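Local coordinates for G protein alpha subunit (Entamoeba histolytica, PDB 4FID) that probably acts as the GTP-hydrolysing alpha subunit of a heterotrimeric G protein, binding guanine nucleotides to relay signals across the membrane, at residues I57-S60 with A61-H65; G102-A105 with T106-E109; L321-D324 with V325-N329; G312-I315 with K316-M320. All coordinates share one frame; numbering follows the deposited sequence.

Contact 1. Residues I57-S60 with A61-H65; sequences IEQS and AILNH
The amide of Q59 has I62 CD1 to one side of its plane. CD1 lies closer to NE2, at 3.7 Å, than to OE1. Q59 reaches it because its chain bends at chi2 (-55°). The same methyl has the carboxylate of E58 as a neighbour, with OE1 of E58 4.0 Å from I62 CD1. E58 and I62 run side by side and point the same way. On one face of the H65 ring lies the carbonyl oxygen of L63, offset toward the rim. Around these groups helix 42-62 of the all-helical domain comes to its end. E58 O accepts two amides. I62 N comes in the carbonyl plane at 3.2 Å, with an almost straight bond (172°), while A61 N approaches from well above that plane. L63 N bonds to Q59 O at 2.9 Å. L63 has already left helical backbone angles. The chain then closes in a Schellman motif. N64, with positive phi, is its C-prime residue. H65 N bonds to S60 O at 3.1 Å, and N64 N bonds to A61 O at 3.3 Å. The buried hydroxyl of S60 turns back along the helix. With chi1 at 76°, OG lies between the backbone N and the carbonyl carbon, and it donates to I57 O at 2.8 Å. S60, in the last helical turn, and H65, past it, both rest on T106 of helix 101-108.

Contact 2. Residues G102-A105 with T106-E109; sequences GIQA and TYEE
T106 folds back onto the preceding turn of helix 101-108. Its CB lies over two carbonyls, 3.4 Å from I103 O and 3.5 Å from G102 O. From CB the side chain divides. OG1 lies beside the residue's own backbone N (chi1 -63°), which brings it down to the helix backbone. There it donates to G102 O at 2.8 Å. CG2, the branch anti to the backbone N, points to helix 42-62 and meets Q59. The T106 backbone N bonds to G102 O at 3.1 Å. The two donors reach that oxygen from opposite faces of its carbonyl plane. One residue on, Y107 N bonds to I103 O at 2.8 Å, and E108 N bonds to Q104 O at 3.1 Å. The E108 carboxylate sets OE1 at the edge of the Y107 ring, in its plane. The ring stacks edge-to-face with W98. The Y107 side chain is about 9 Å from the bound GDP. T106 also meets L56. The chemistry is that of a helical threonine bonded to the carbonyl four residues back. The buried hydroxyl is satisfied within its own helix, so T106 can pack against helix 42-62 without needing a partner there.

Contact 3. Residues L321-D324 with V325-N329; sequences LAVD and VIMKN
I326 lays its longer branch along the carbonyl of A322. Chi1 of -58° sets CG1 beside the backbone N of I326, facing the previous turn. The chain then runs extended, and CD1 stays 3.6 Å from A322 O. The backbone N of I326 bonds to this oxygen as well, at 2.8 Å. V325 has chi1 of 169°. That turns CG2 back to within 3.7 Å of L321 O, the acceptor for V325 N at 3.1 Å. In V323, CG1 lies anti to the backbone N, on the side where M327, a selenomethionine, runs next to it. Both side chains point the same way. The M327 chain bends at chi2 and chi3. Its CG is modelled too close to V323 O, so the detail of this contact is doubtful. These turns belong to helix 312-332, the long C-terminal helix of the Ras-like domain, which packs on the mixed sheet. V325 faces V230 and Y303 on neighbouring strands, A322 meets L232, and I326 reaches I6 on strand 6-12. On the exposed side are D324 and K328. The amide of K328 bonds to D324 O at 2.8 Å, and CB of K328 is 3.4 Å from that oxygen. From CB the lysine chain leads away from D324, with CG anti to the backbone N (chi1 157°).

Contact 4. Residues G312-I315 with K316-M320; sequences GSNI and KRVFM
K316 N donates to G312 O at 2.9 Å, with an N-H...O angle of 161°. This bond closes the first turn of helix 312-332. At the same turn D311 OD1 accepts from N314 N. The next amides follow the pattern of the first. R317 N, V318 N and F319 N bond in the same way to S313 O, N314 O and I315 O. N314 carries the side-chain side of the contact. Its chi1 of -174° places CG beside its own carbonyl carbon and sends the amide alongside V318. The OD1 of N314 is 4.2 Å from V318 CG2, and its main partner is the backbone N of N308. The other end of the amide meets R317. The amide and guanidinium planes stand 85° apart, and ND2 comes to the edge of the guanidinium, near its plane. Both groups are donors there, so ND2 and NH2 form no hydrogen bond. The close spacing is doubtful at this resolution. I315 turns inward to I21 and Q24 of helix 18-28 and to T307. F319 continues that buried side with L25 and F29. The side chain of I315 lies about 5 Å from those of A309, which binds GDP, and N236. These are the first turns of the C-terminal helix, just after the loop that corresponds to the TCAT guanine-binding motif of G-alpha subunits.

Along the chain the order is contact 1, contact 2, contact 4, contact 3. Contacts 1 and 2 lie in the all-helical domain, on helices 42-62 and 101-108. Their centres are about 9 Å apart, and they touch where helix 101-108 packs on the end of helix 42-62. Contacts 4 and 3 are consecutive pieces of helix 312-332 in the Ras-like domain, with centres about 14 Å apart. The two pairs are far from each other: contacts 1 and 3 have centres about 49 Å apart, on opposite sides of the chain's centre. GDP lies in the cleft between the two domains. Contacts 2 and 4 are on its two sides, and contacts 1 and 3 lie farther out.

Contact 1. Residues I57-S60 with A61-H65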
ATOM      1  N   ILE A  57     -16.603   3.948  15.782  1.00 37.49           N
ATOM      2  CA  ILE A  57     -17.700   3.979  16.760  1.00 38.06           C
ATOM      3  C   ILE A  57     -17.901   2.616  17.435  1.00 40.47           C
ATOM      4  O   ILE A  57     -17.944   2.529  18.667  1.00 41.64           O
ATOM      5  CB  ILE A  57     -19.039   4.422  16.136  1.00 31.88           C
ATOM      6  CG1 ILE A  57     -18.921   5.821  15.534  1.00 28.10           C
ATOM      7  CG2 ILE A  57     -20.135   4.401  17.172  1.00 26.04           C
ATOM      8  CD1 ILE A  57     -20.182   6.308  14.804  1.00 25.28           C
ATOM      9  N   GLU A  58     -18.025   1.563  16.623  1.00 39.42           N
ATOM     10  CA  GLU A  58     -18.118   0.193  17.128  1.00 46.92           C
ATOM     11  C   GLU A  58     -16.921  -0.192  18.013  1.00 46.42           C
ATOM     12  O   GLU A  58     -17.088  -0.675  19.133  1.00 53.57           O
ATOM     13  CB  GLU A  58     -18.279  -0.799  15.975  1.00 58.30           C
ATOM     14  CG  GLU A  58     -18.043  -2.253  16.357  1.00 73.01           C
ATOM     15  CD  GLU A  58     -18.034  -3.183  15.149  1.00 84.09           C
ATOM     16  OE1 GLU A  58     -17.593  -4.346  15.288  1.00 88.63           O
ATOM     17  OE2 GLU A  58     -18.466  -2.749  14.059  1.00 85.46           O
ATOM     18  N   GLN A  59     -15.716   0.033  17.520  1.00 44.49           N
ATOM     19  CA  GLN A  59     -14.515  -0.194  18.326  1.00 48.08           C
ATOM     20  C   GLN A  59     -14.464   0.641  19.621  1.00 44.61           C
ATOM     21  O   GLN A  59     -13.942   0.182  20.630  1.00 42.97           O
ATOM     22  CB  GLN A  59     -13.232   0.003  17.492  1.00 47.12           C
ATOM     23  CG  GLN A  59     -13.020  -1.049  16.398  1.00 45.15           C
ATOM     24  CD  GLN A  59     -13.034  -2.483  16.939  1.00 51.74           C
ATOM     25  OE1 GLN A  59     -12.399  -2.795  17.957  1.00 51.82           O
ATOM     26  NE2 GLN A  59     -13.760  -3.363  16.253  1.00 51.97           N
ATOM     27  N   SER A  60     -15.003   1.852  19.625  1.00 40.93           N
ATOM     28  CA  SER A  60     -14.942   2.620  20.872  1.00 44.38           C
ATOM     29  C   SER A  60     -15.777   1.962  21.969  1.00 46.62           C
ATOM     30  O   SER A  60     -15.528   2.182  23.149  1.00 50.26           O
ATOM     31  CB  SER A  60     -15.377   4.073  20.679  1.00 43.66           C
ATOM     32  OG  SER A  60     -16.781   4.163  20.567  1.00 46.80           O
ATOM     33  N   ALA A  61     -16.761   1.161  21.566  1.00 43.77           N
ATOM     34  CA  ALA A  61     -17.633   0.450  22.502  1.00 43.04           C
ATOM     35  C   ALA A  61     -16.916  -0.784  23.027  1.00 51.58           C
ATOM     36  O   ALA A  61     -16.836  -1.020  24.238  1.00 54.31           O
ATOM     37  CB  ALA A  61     -18.933   0.046  21.818  1.00 36.40           C
ATOM     38  N   ILE A  62     -16.389  -1.568  22.093  1.00 51.20           N
ATOM     39  CA  ILE A  62     -15.598  -2.745  22.414  1.00 49.97           C
ATOM     40  C   ILE A  62     -14.387  -2.424  23.323  1.00 52.23           C
ATOM     41  O   ILE A  62     -13.975  -3.254  24.127  1.00 55.62           O
ATOM     42  CB  ILE A  62     -15.142  -3.441  21.106  1.00 47.30           C
ATOM     43  CG1 ILE A  62     -16.362  -3.929  20.316  1.00 42.82           C
ATOM     44  CG2 ILE A  62     -14.178  -4.588  21.396  1.00 48.49           C
ATOM     45  CD1 ILE A  62     -16.025  -4.573  18.979  1.00 36.88           C
ATOM     46  N   LEU A  63     -13.840  -1.216  23.213  1.00 49.24           N
ATOM     47  CA  LEU A  63     -12.627  -0.861  23.954  1.00 47.54           C
ATOM     48  C   LEU A  63     -12.857   0.176  25.073  1.00 49.67           C
ATOM     49  O   LEU A  63     -11.907   0.730  25.630  1.00 49.30           O
ATOM     50  CB  LEU A  63     -11.524  -0.394  22.995  1.00 42.53           C
ATOM     51  CG  LEU A  63     -10.998  -1.417  21.976  1.00 42.43           C
ATOM     52  CD1 LEU A  63     -10.218  -0.753  20.853  1.00 35.83           C
ATOM     53  CD2 LEU A  63     -10.120  -2.437  22.659  1.00 46.47           C
ATOM     54  N   ASN A  64     -14.116   0.424  25.413  1.00 48.06           N
ATOM     55  CA  ASN A  64     -14.426   1.285  26.555  1.00 51.73           C
ATOM     56  C   ASN A  64     -13.719   2.641  26.521  1.00 51.22           C
ATOM     57  O   ASN A  64     -12.953   2.968  27.427  1.00 50.55           O
ATOM     58  CB  ASN A  64     -14.099   0.575  27.871  1.00 54.49           C
ATOM     59  CG  ASN A  64     -14.480  -0.891  27.852  1.00 65.00           C
ATOM     60  OD1 ASN A  64     -15.667  -1.242  27.845  1.00 63.30           O
ATOM     61  ND2 ASN A  64     -13.468  -1.765  27.834  1.00 68.75           N
ATOM     62  N   HIS A  65     -13.969   3.412  25.465  1.00 48.02           N
ATOM     63  CA  HIS A  65     -13.597   4.817  25.419  1.00 49.36           C
ATOM     64  C   HIS A  65     -14.871   5.627  25.176  1.00 56.07           C
ATOM     65  O   HIS A  65     -15.226   5.916  24.030  1.00 64.92           O
ATOM     66  CB  HIS A  65     -12.618   5.094  24.280  1.00 46.28           C
ATOM     67  CG  HIS A  65     -11.402   4.227  24.299  1.00 54.68           C
ATOM     68  ND1 HIS A  65     -10.418   4.354  25.249  1.00 59.89           N
ATOM     69  CD2 HIS A  65     -11.006   3.237  23.467  1.00 59.04           C
ATOM     70  CE1 HIS A  65      -9.465   3.464  25.010  1.00 60.81           C
ATOM     71  NE2 HIS A  65      -9.799   2.777  23.937  1.00 60.22           N
TER

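Contact 2. Residues G102-A105 with T106-E109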
ATOM      1  N   GLY A 102     -13.169  10.187  22.706  1.00 47.10           N
ATOM      2  CA  GLY A 102     -13.268   8.734  22.750  1.00 49.39           C
ATOM      3  C   GLY A 102     -12.903   8.062  21.442  1.00 51.44           C
ATOM      4  O   GLY A 102     -12.331   6.969  21.423  1.00 50.09           O
ATOM      5  N   ILE A 103     -13.260   8.723  20.343  1.00 48.14           N
ATOM      6  CA  ILE A 103     -12.943   8.258  19.010  1.00 41.26           C
ATOM      7  C   ILE A 103     -11.425   8.355  18.780  1.00 46.03           C
ATOM      8  O   ILE A 103     -10.776   7.421  18.282  1.00 43.64           O
ATOM      9  CB  ILE A 103     -13.733   9.079  17.976  1.00 35.72           C
ATOM     10  CG1 ILE A 103     -15.210   8.729  18.070  1.00 33.74           C
ATOM     11  CG2 ILE A 103     -13.273   8.781  16.548  1.00 31.33           C
ATOM     12  CD1 ILE A 103     -15.532   7.308  17.551  1.00 31.63           C
ATOM     13  N   GLN A 104     -10.855   9.484  19.176  1.00 43.99           N
ATOM     14  CA  GLN A 104      -9.421   9.673  19.064  1.00 48.57           C
ATOM     15  C   GLN A 104      -8.648   8.597  19.851  1.00 51.66           C
ATOM     16  O   GLN A 104      -7.696   8.004  19.342  1.00 55.03           O
ATOM     17  CB  GLN A 104      -9.053  11.084  19.519  1.00 50.66           C
ATOM     18  CG  GLN A 104      -7.842  11.660  18.811  1.00 55.66           C
ATOM     19  CD  GLN A 104      -7.964  11.616  17.299  1.00 54.00           C
ATOM     20  OE1 GLN A 104      -9.055  11.739  16.743  1.00 46.84           O
ATOM     21  NE2 GLN A 104      -6.832  11.443  16.625  1.00 57.29           N
ATOM     22  N   ALA A 105      -9.072   8.336  21.085  1.00 46.62           N
ATOM     23  CA  ALA A 105      -8.494   7.260  21.892  1.00 45.53           C
ATOM     24  C   ALA A 105      -8.591   5.883  21.203  1.00 49.04           C
ATOM     25  O   ALA A 105      -7.679   5.045  21.303  1.00 48.70           O
ATOM     26  CB  ALA A 105      -9.168   7.215  23.267  1.00 37.50           C
ATOM     27  N   THR A 106      -9.709   5.657  20.518  1.00 41.92           N
ATOM     28  CA  THR A 106      -9.957   4.401  19.836  1.00 40.45           C
ATOM     29  C   THR A 106      -9.082   4.306  18.590  1.00 45.18           C
ATOM     30  O   THR A 106      -8.588   3.225  18.239  1.00 44.55           O
ATOM     31  CB  THR A 106     -11.435   4.293  19.432  1.00 38.68           C
ATOM     32  OG1 THR A 106     -12.254   4.293  20.611  1.00 42.66           O
ATOM     33  CG2 THR A 106     -11.691   3.030  18.617  1.00 34.40           C
ATOM     34  N   TYR A 107      -8.883   5.446  17.930  1.00 43.34           N
ATOM     35  CA  TYR A 107      -8.043   5.490  16.740  1.00 41.06           C
ATOM     36  C   TYR A 107      -6.602   5.126  17.086  1.00 45.73           C
ATOM     37  O   TYR A 107      -5.945   4.424  16.329  1.00 43.38           O
ATOM     38  CB  TYR A 107      -8.114   6.863  16.066  1.00 38.22           C
ATOM     39  CG  TYR A 107      -7.149   7.035  14.912  1.00 40.74           C
ATOM     40  CD1 TYR A 107      -7.475   6.599  13.633  1.00 41.84           C
ATOM     41  CD2 TYR A 107      -5.913   7.650  15.099  1.00 43.50           C
ATOM     42  CE1 TYR A 107      -6.594   6.756  12.578  1.00 42.91           C
ATOM     43  CE2 TYR A 107      -5.031   7.820  14.055  1.00 40.55           C
ATOM     44  CZ  TYR A 107      -5.373   7.372  12.795  1.00 46.04           C
ATOM     45  OH  TYR A 107      -4.493   7.538  11.751  1.00 50.79           O
ATOM     46  N   GLU A 108      -6.128   5.598  18.239  1.00 50.95           N
ATOM     47  CA  GLU A 108      -4.777   5.287  18.709  1.00 52.71           C
ATOM     48  C   GLU A 108      -4.581   3.806  19.059  1.00 52.48           C
ATOM     49  O   GLU A 108      -3.454   3.327  19.123  1.00 51.00           O
ATOM     50  CB  GLU A 108      -4.401   6.169  19.901  1.00 56.56           C
ATOM     51  CG  GLU A 108      -4.451   7.658  19.599  1.00 67.63           C
ATOM     52  CD  GLU A 108      -3.692   8.031  18.331  1.00 82.68           C
ATOM     53  OE1 GLU A 108      -3.986   9.096  17.733  1.00 84.37           O
ATOM     54  OE2 GLU A 108      -2.799   7.256  17.924  1.00 90.39           O
ATOM     55  N   GLU A 109      -5.671   3.078  19.284  1.00 54.91           N
ATOM     56  CA  GLU A 109      -5.557   1.636  19.513  1.00 55.13           C
ATOM     57  C   GLU A 109      -5.788   0.861  18.210  1.00 45.08           C
ATOM     58  O   GLU A 109      -6.103  -0.320  18.221  1.00 44.60           O
ATOM     59  CB  GLU A 109      -6.493   1.171  20.635  1.00 59.06           C
ATOM     60  CG  GLU A 109      -6.197   1.815  21.992  1.00 68.03           C
ATOM     61  CD  GLU A 109      -6.940   1.155  23.153  1.00 78.11           C
ATOM     62  OE1 GLU A 109      -6.702   1.548  24.318  1.00 85.72           O
ATOM     63  OE2 GLU A 109      -7.759   0.243  22.912  1.00 77.37           O
TER

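Contact 3. Residues L321-D324 with V325-N329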
ATOM      1  N   LEU A 321      16.404   5.889  -8.989  1.00 36.60           N
ATOM      2  CA  LEU A 321      17.469   4.973  -8.631  1.00 37.30           C
ATOM      3  C   LEU A 321      17.247   3.639  -9.324  1.00 39.64           C
ATOM      4  O   LEU A 321      18.174   3.059  -9.892  1.00 46.40           O
ATOM      5  CB  LEU A 321      17.490   4.768  -7.115  1.00 43.33           C
ATOM      6  CG  LEU A 321      17.721   6.089  -6.365  1.00 43.77           C
ATOM      7  CD1 LEU A 321      17.560   5.943  -4.849  1.00 39.26           C
ATOM      8  CD2 LEU A 321      19.080   6.655  -6.732  1.00 35.09           C
ATOM      9  N   ALA A 322      16.008   3.163  -9.288  1.00 36.47           N
ATOM     10  CA  ALA A 322      15.668   1.879  -9.891  1.00 38.49           C
ATOM     11  C   ALA A 322      15.988   1.799 -11.387  1.00 39.57           C
ATOM     12  O   ALA A 322      16.469   0.770 -11.867  1.00 39.07           O
ATOM     13  CB  ALA A 322      14.215   1.532  -9.633  1.00 38.62           C
ATOM     14  N   VAL A 323      15.735   2.875 -12.122  1.00 37.14           N
ATOM     15  CA  VAL A 323      15.973   2.864 -13.566  1.00 40.05           C
ATOM     16  C   VAL A 323      17.455   2.625 -13.848  1.00 44.89           C
ATOM     17  O   VAL A 323      17.829   1.853 -14.749  1.00 38.74           O
ATOM     18  CB  VAL A 323      15.531   4.189 -14.221  1.00 43.52           C
ATOM     19  CG1 VAL A 323      15.710   4.134 -15.721  1.00 40.15           C
ATOM     20  CG2 VAL A 323      14.072   4.494 -13.877  1.00 50.83           C
ATOM     21  N   ASP A 324      18.305   3.277 -13.058  1.00 44.57           N
ATOM     22  CA  ASP A 324      19.734   3.097 -13.223  1.00 47.48           C
ATOM     23  C   ASP A 324      20.101   1.668 -12.915  1.00 40.39           C
ATOM     24  O   ASP A 324      20.802   1.046 -13.690  1.00 47.16           O
ATOM     25  CB  ASP A 324      20.531   4.071 -12.353  1.00 60.16           C
ATOM     26  CG  ASP A 324      20.361   5.521 -12.791  1.00 68.53           C
ATOM     27  OD1 ASP A 324      20.355   5.804 -14.019  1.00 66.04           O
ATOM     28  OD2 ASP A 324      20.231   6.377 -11.889  1.00 72.65           O
ATOM     29  N   VAL A 325      19.618   1.132 -11.799  1.00 36.28           N
ATOM     30  CA  VAL A 325      19.890  -0.277 -11.486  1.00 38.93           C
ATOM     31  C   VAL A 325      19.438  -1.209 -12.631  1.00 40.81           C
ATOM     32  O   VAL A 325      20.168  -2.112 -13.029  1.00 45.38           O
ATOM     33  CB  VAL A 325      19.270  -0.720 -10.124  1.00 40.71           C
ATOM     34  CG1 VAL A 325      19.342  -2.240  -9.959  1.00 35.48           C
ATOM     35  CG2 VAL A 325      19.970  -0.017  -8.960  1.00 37.74           C
ATOM     36  N   ILE A 326      18.246  -0.978 -13.168  1.00 41.07           N
ATOM     37  CA  ILE A 326      17.737  -1.790 -14.268  1.00 47.35           C
ATOM     38  C   ILE A 326      18.618  -1.651 -15.515  1.00 51.31           C
ATOM     39  O   ILE A 326      18.946  -2.656 -16.163  1.00 46.71           O
ATOM     40  CB  ILE A 326      16.242  -1.452 -14.598  1.00 29.67           C
ATOM     41  CG1 ILE A 326      15.359  -1.670 -13.372  1.00 27.13           C
ATOM     42  CG2 ILE A 326      15.706  -2.311 -15.751  1.00 23.19           C
ATOM     43  CD1 ILE A 326      13.949  -1.193 -13.562  1.00 23.66           C
HETATM   44  N   MSE A 327      19.000  -0.413 -15.846  1.00 54.53           N
HETATM   45  CA  MSE A 327      19.869  -0.151 -17.013  1.00 51.31           C
HETATM   46  C   MSE A 327      21.261  -0.759 -16.855  1.00 48.45           C
HETATM   47  O   MSE A 327      21.782  -1.384 -17.792  1.00 41.84           O
HETATM   48  CB  MSE A 327      20.033   1.347 -17.283  1.00 44.54           C
HETATM   49  CG  MSE A 327      18.740   2.133 -17.333  1.00 52.19           C
HETATM   50 SE   MSE A 327      17.939   2.327 -19.088  1.00125.48          SE
HETATM   51  CE  MSE A 327      18.306   0.551 -19.828  1.00131.99           C
ATOM     52  N   LYS A 328      21.868  -0.556 -15.683  1.00 43.32           N
ATOM     53  CA  LYS A 328      23.219  -1.049 -15.465  1.00 47.43           C
ATOM     54  C   LYS A 328      23.194  -2.558 -15.646  1.00 51.01           C
ATOM     55  O   LYS A 328      23.964  -3.135 -16.416  1.00 49.52           O
ATOM     56  CB  LYS A 328      23.739  -0.702 -14.068  1.00 47.21           C
ATOM     57  CG  LYS A 328      24.880  -1.656 -13.623  1.00112.65           C
ATOM     58  CD  LYS A 328      25.341  -1.460 -12.172  1.00109.44           C
ATOM     59  CE  LYS A 328      26.538  -2.363 -11.820  1.00104.26           C
ATOM     60  NZ  LYS A 328      26.221  -3.828 -11.771  1.00 98.48           N
ATOM     61  N   ASN A 329      22.271  -3.188 -14.937  1.00 51.48           N
ATOM     62  CA  ASN A 329      22.126  -4.619 -15.012  1.00 51.83           C
ATOM     63  C   ASN A 329      21.949  -5.143 -16.427  1.00 45.89           C
ATOM     64  O   ASN A 329      22.620  -6.091 -16.814  1.00 41.95           O
ATOM     65  CB  ASN A 329      20.989  -5.087 -14.108  1.00 60.69           C
ATOM     66  CG  ASN A 329      21.476  -6.023 -13.018  1.00 70.71           C
ATOM     67  OD1 ASN A 329      22.028  -5.579 -12.005  1.00 68.26           O
ATOM     68  ND2 ASN A 329      21.300  -7.331 -13.234  1.00 75.22           N
TER

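Contact 4. Residues G312-I315 with K316-M320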
ATOM      1  N   GLY A 312       4.281  10.995  -3.522  1.00 41.41           N
ATOM      2  CA  GLY A 312       4.670  11.040  -4.920  1.00 38.91           C
ATOM      3  C   GLY A 312       6.130  11.355  -5.089  1.00 40.90           C
ATOM      4  O   GLY A 312       6.839  10.730  -5.878  1.00 48.20           O
ATOM      5  N   SER A 313       6.576  12.331  -4.319  1.00 39.77           N
ATOM      6  CA  SER A 313       7.968  12.729  -4.289  1.00 45.44           C
ATOM      7  C   SER A 313       8.911  11.562  -3.961  1.00 47.21           C
ATOM      8  O   SER A 313       9.912  11.365  -4.644  1.00 50.71           O
ATOM      9  CB  SER A 313       8.144  13.857  -3.279  1.00 48.05           C
ATOM     10  OG  SER A 313       9.368  14.518  -3.491  1.00 57.86           O
ATOM     11  N   ASN A 314       8.586  10.798  -2.917  1.00 41.43           N
ATOM     12  CA  ASN A 314       9.338   9.595  -2.566  1.00 38.09           C
ATOM     13  C   ASN A 314       9.365   8.552  -3.695  1.00 37.48           C
ATOM     14  O   ASN A 314      10.420   8.050  -4.054  1.00 42.64           O
ATOM     15  CB  ASN A 314       8.766   8.969  -1.287  1.00 40.33           C
ATOM     16  CG  ASN A 314       9.600   7.790  -0.776  1.00 36.26           C
ATOM     17  OD1 ASN A 314       9.189   6.634  -0.864  1.00 34.36           O
ATOM     18  ND2 ASN A 314      10.766   8.086  -0.237  1.00 33.97           N
ATOM     19  N   ILE A 315       8.214   8.215  -4.259  1.00 35.61           N
ATOM     20  CA  ILE A 315       8.207   7.221  -5.334  1.00 38.12           C
ATOM     21  C   ILE A 315       8.961   7.675  -6.594  1.00 43.42           C
ATOM     22  O   ILE A 315       9.592   6.854  -7.264  1.00 45.10           O
ATOM     23  CB  ILE A 315       6.782   6.773  -5.720  1.00 37.07           C
ATOM     24  CG1 ILE A 315       6.108   6.060  -4.550  1.00 35.91           C
ATOM     25  CG2 ILE A 315       6.825   5.882  -6.946  1.00 38.47           C
ATOM     26  CD1 ILE A 315       6.991   5.011  -3.887  1.00 33.24           C
ATOM     27  N   LYS A 316       8.904   8.971  -6.914  1.00 44.90           N
ATOM     28  CA  LYS A 316       9.689   9.516  -8.032  1.00 45.96           C
ATOM     29  C   LYS A 316      11.193   9.345  -7.800  1.00 39.92           C
ATOM     30  O   LYS A 316      11.901   8.793  -8.630  1.00 43.24           O
ATOM     31  CB  LYS A 316       9.364  10.994  -8.279  1.00 51.74           C
ATOM     32  CG  LYS A 316       9.826  11.545  -9.640  1.00 49.05           C
ATOM     33  CD  LYS A 316      10.031  13.070  -9.605  1.00 49.68           C
ATOM     34  CE  LYS A 316      10.094  13.672 -11.027  1.00 55.72           C
ATOM     35  NZ  LYS A 316      10.438  15.157 -11.097  1.00 56.79           N
ATOM     36  N   ARG A 317      11.678   9.803  -6.656  1.00 35.58           N
ATOM     37  CA  ARG A 317      13.095   9.686  -6.347  1.00 41.35           C
ATOM     38  C   ARG A 317      13.528   8.220  -6.366  1.00 47.74           C
ATOM     39  O   ARG A 317      14.561   7.878  -6.942  1.00 52.32           O
ATOM     40  CB  ARG A 317      13.406  10.373  -5.013  1.00 42.16           C
ATOM     41  CG  ARG A 317      14.788  10.143  -4.460  1.00 56.41           C
ATOM     42  CD  ARG A 317      14.899  10.688  -3.041  1.00 68.15           C
ATOM     43  NE  ARG A 317      13.836  10.193  -2.159  1.00 80.76           N
ATOM     44  CZ  ARG A 317      13.706  10.505  -0.864  1.00 90.96           C
ATOM     45  NH1 ARG A 317      14.579  11.316  -0.266  1.00101.75           N
ATOM     46  NH2 ARG A 317      12.701  10.007  -0.156  1.00 82.98           N
ATOM     47  N   VAL A 318      12.713   7.350  -5.776  1.00 45.98           N
ATOM     48  CA  VAL A 318      13.056   5.936  -5.675  1.00 45.50           C
ATOM     49  C   VAL A 318      13.007   5.158  -6.996  1.00 41.14           C
ATOM     50  O   VAL A 318      13.875   4.331  -7.275  1.00 38.54           O
ATOM     51  CB  VAL A 318      12.194   5.219  -4.637  1.00 42.85           C
ATOM     52  CG1 VAL A 318      12.439   3.731  -4.706  1.00 41.26           C
ATOM     53  CG2 VAL A 318      12.518   5.747  -3.265  1.00 36.93           C
ATOM     54  N   PHE A 319      12.004   5.415  -7.820  1.00 35.63           N
ATOM     55  CA  PHE A 319      11.956   4.698  -9.080  1.00 39.31           C
ATOM     56  C   PHE A 319      13.119   5.097  -9.998  1.00 49.31           C
ATOM     57  O   PHE A 319      13.555   4.318 -10.853  1.00 44.67           O
ATOM     58  CB  PHE A 319      10.615   4.870  -9.778  1.00 36.77           C
ATOM     59  CG  PHE A 319      10.470   3.985 -10.955  1.00 42.73           C
ATOM     60  CD1 PHE A 319      10.234   2.633 -10.788  1.00 41.54           C
ATOM     61  CD2 PHE A 319      10.633   4.483 -12.232  1.00 47.86           C
ATOM     62  CE1 PHE A 319      10.131   1.792 -11.879  1.00 42.56           C
ATOM     63  CE2 PHE A 319      10.528   3.644 -13.326  1.00 50.55           C
ATOM     64  CZ  PHE A 319      10.277   2.295 -13.146  1.00 44.41           C
HETATM   65  N   MSE A 320      13.616   6.313  -9.787  1.00 39.47           N
HETATM   66  CA  MSE A 320      14.768   6.866 -10.501  1.00 45.02           C
HETATM   67  C   MSE A 320      16.053   6.071 -10.258  1.00 43.46           C
HETATM   68  O   MSE A 320      16.718   5.640 -11.201  1.00 45.40           O
HETATM   69  CB  MSE A 320      14.981   8.314 -10.075  1.00 52.50           C
HETATM   70  CG  MSE A 320      15.314   9.233 -11.218  1.00 61.27           C
HETATM   71 SE   MSE A 320      13.732   9.801 -12.214  1.00117.94          SE
HETATM   72  CE  MSE A 320      12.925  10.930 -10.844  1.00550.00           C
TER